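Local coordinates for mannosylglycerate hydrolase MGH1-like glycoside hydrolase domain-containing protein (Thermus thermophilus HB8, PDB 4WVB), which hydrolyses mannosylglycerate, a solute made by thermophiles under osmotic stress, to mannose and glycerate, and also cleaves glucosylglycerate, at residues M164-A169 and R348-P353. Numbering follows the deposited sequence.
With GLC (alpha-D-glucopyranose), chain F.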
# COMPACT_ATOMS: atom_id res chain seq x y z
N MET A 164 7.95 -19.78 -18.93
CA MET A 164 9.32 -20.12 -18.50
C MET A 164 9.37 -21.64 -18.37
O MET A 164 9.48 -22.19 -17.27
CB MET A 164 9.67 -19.39 -17.21
CG MET A 164 9.54 -17.88 -17.37
SD MET A 164 10.03 -16.99 -15.90
CE MET A 164 9.57 -15.30 -16.29
N ASP A 165 9.28 -22.27 -19.53
CA ASP A 165 8.79 -23.66 -19.65
C ASP A 165 9.50 -24.61 -18.71
O ASP A 165 8.86 -25.40 -18.03
CB ASP A 165 8.97 -24.20 -21.09
CG ASP A 165 8.33 -23.32 -22.15
OD1 ASP A 165 7.84 -22.20 -21.87
OD2 ASP A 165 8.32 -23.78 -23.31
N ASN A 166 10.84 -24.57 -18.71
CA ASN A 166 11.66 -25.47 -17.91
C ASN A 166 12.34 -24.78 -16.74
O ASN A 166 13.41 -25.21 -16.28
CB ASN A 166 12.71 -26.19 -18.79
CG ASN A 166 13.82 -25.28 -19.25
OD1 ASN A 166 13.69 -24.05 -19.25
ND2 ASN A 166 14.93 -25.88 -19.68
N SER A 167 11.71 -23.75 -16.19
CA SER A 167 12.24 -23.12 -14.97
C SER A 167 12.50 -24.18 -13.91
O SER A 167 11.65 -25.06 -13.70
CB SER A 167 11.27 -22.08 -14.40
OG SER A 167 11.80 -21.52 -13.20
N PRO A 168 13.67 -24.13 -13.24
CA PRO A 168 13.91 -25.13 -12.20
C PRO A 168 12.87 -25.07 -11.08
O PRO A 168 12.69 -26.06 -10.33
CB PRO A 168 15.33 -24.77 -11.70
CG PRO A 168 15.97 -24.09 -12.88
CD PRO A 168 14.85 -23.28 -13.49
N ALA A 169 12.14 -23.96 -10.98
CA ALA A 169 11.05 -23.90 -10.01
C ALA A 169 10.02 -24.98 -10.25
O ALA A 169 9.37 -25.41 -9.30
CB ALA A 169 10.38 -22.52 -9.98
N ARG A 348 20.93 -23.44 -20.82
CA ARG A 348 19.72 -24.27 -20.99
C ARG A 348 18.35 -23.57 -20.80
O ARG A 348 17.64 -23.83 -19.84
CB ARG A 348 19.83 -25.49 -20.08
CG ARG A 348 18.98 -26.67 -20.52
CD ARG A 348 19.26 -27.91 -19.68
NE ARG A 348 18.02 -28.56 -19.27
CZ ARG A 348 17.87 -29.36 -18.21
NH1 ARG A 348 18.89 -29.64 -17.39
NH2 ARG A 348 16.67 -29.87 -17.94
N TYR A 349 17.98 -22.69 -21.73
CA TYR A 349 16.62 -22.14 -21.79
C TYR A 349 16.33 -21.27 -20.53
O TYR A 349 16.98 -20.23 -20.36
CB TYR A 349 15.67 -23.34 -22.00
CG TYR A 349 14.37 -23.13 -22.70
CD1 TYR A 349 14.19 -22.14 -23.66
CD2 TYR A 349 13.30 -24.00 -22.43
CE1 TYR A 349 12.95 -21.98 -24.27
CE2 TYR A 349 12.09 -23.86 -23.05
CZ TYR A 349 11.91 -22.86 -23.96
OH TYR A 349 10.68 -22.77 -24.54
N TRP A 350 15.42 -21.68 -19.63
CA TRP A 350 15.10 -20.89 -18.43
C TRP A 350 15.85 -21.36 -17.16
O TRP A 350 15.46 -21.05 -16.03
CB TRP A 350 13.58 -20.89 -18.18
CG TRP A 350 12.83 -20.19 -19.26
CD1 TRP A 350 12.27 -20.74 -20.37
CD2 TRP A 350 12.58 -18.78 -19.34
NE1 TRP A 350 11.68 -19.77 -21.13
CE2 TRP A 350 11.84 -18.56 -20.51
CE3 TRP A 350 12.90 -17.69 -18.52
CZ2 TRP A 350 11.41 -17.29 -20.88
CZ3 TRP A 350 12.47 -16.43 -18.90
CH2 TRP A 350 11.73 -16.24 -20.06
N ARG A 351 16.96 -22.07 -17.34
CA ARG A 351 17.68 -22.63 -16.21
C ARG A 351 19.02 -21.92 -15.98
O ARG A 351 19.96 -22.54 -15.51
CB ARG A 351 17.89 -24.14 -16.44
CG ARG A 351 16.56 -24.90 -16.57
CD ARG A 351 16.75 -26.39 -16.72
NE ARG A 351 17.05 -27.05 -15.46
CZ ARG A 351 16.16 -27.49 -14.59
NH1 ARG A 351 14.86 -27.32 -14.81
NH2 ARG A 351 16.56 -28.10 -13.47
N GLY A 352 19.10 -20.63 -16.26
CA GLY A 352 20.37 -19.89 -16.13
C GLY A 352 20.53 -18.75 -17.13
O GLY A 352 20.92 -17.67 -16.75
N PRO A 353 20.22 -18.99 -18.41
CA PRO A 353 20.43 -17.96 -19.43
C PRO A 353 19.69 -16.64 -19.23
O PRO A 353 18.66 -16.59 -18.55
CB PRO A 353 19.97 -18.64 -20.72
CG PRO A 353 20.28 -20.07 -20.48
CD PRO A 353 19.96 -20.30 -19.03
C1 GLC F . 9.23 -20.77 -25.74
C2 GLC F . 9.46 -19.71 -24.65
C3 GLC F . 8.15 -18.96 -24.41
C4 GLC F . 7.71 -18.29 -25.71
C5 GLC F . 7.61 -19.35 -26.83
C6 GLC F . 7.39 -18.74 -28.20
O1 GLC F . 8.25 -21.74 -25.29
O2 GLC F . 9.94 -20.30 -23.43
O3 GLC F . 8.35 -17.99 -23.40
O4 GLC F . 6.48 -17.54 -25.47
O5 GLC F . 8.79 -20.15 -26.97
O6 GLC F . 8.57 -18.08 -28.61
O HOH W 1 15.12 -28.58 -19.68
O HOH W 2 13.58 -19.91 -14.39
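Asn166 OD1 takes the backbone N-H of Trp350 at 3.0 Å from N, on a lone pair in the carbonyl plane. The same amide works from its other end: ND2 donates to water 1, which also accepts from Arg348 NH2, and makes a weak bond to Arg348 O. With CG between backbone N and carbonyl carbon (chi1 73°), the amide reaches into the type II' turn of 348-351. Next to it, Arg351 NH1 donates to Asn166 O at 3.0 Å, tilted out of the guanidinium plane, while Pro168 CG covers one face of that group, 3.8 Å from CZ; Glu345 forms salt bridges with both Arg348 and Arg351, and Asp171 with Arg351.

The Trp350 indole lies under the backbone of Met164, whose CA stands 3.4 Å from the centroid of the five-membered ring and 2° off its normal, a CH-pi contact. The extended Met164 side chain continues over the six-membered ring, CG 3.6 Å from CE3, and its sulfur makes an oblique Met-aromatic contact. At the indole edge NE1 donates to glucose O2 at 2.9 Å, nearly straight at 167°. A leucine in place of Trp350 would probably leave that hydroxyl without its N-H donor and open a gap beneath Met164. Asp165, the probable proton donor, accepts from glucose O1 through OD2 at 2.8 Å.

The two loops thus build one wall of the sugar site: 164-169 precedes helix 171-175, and the loop holding 348-353 leads to helix 356-368, whose Val358 touches both Met164 and Trp350.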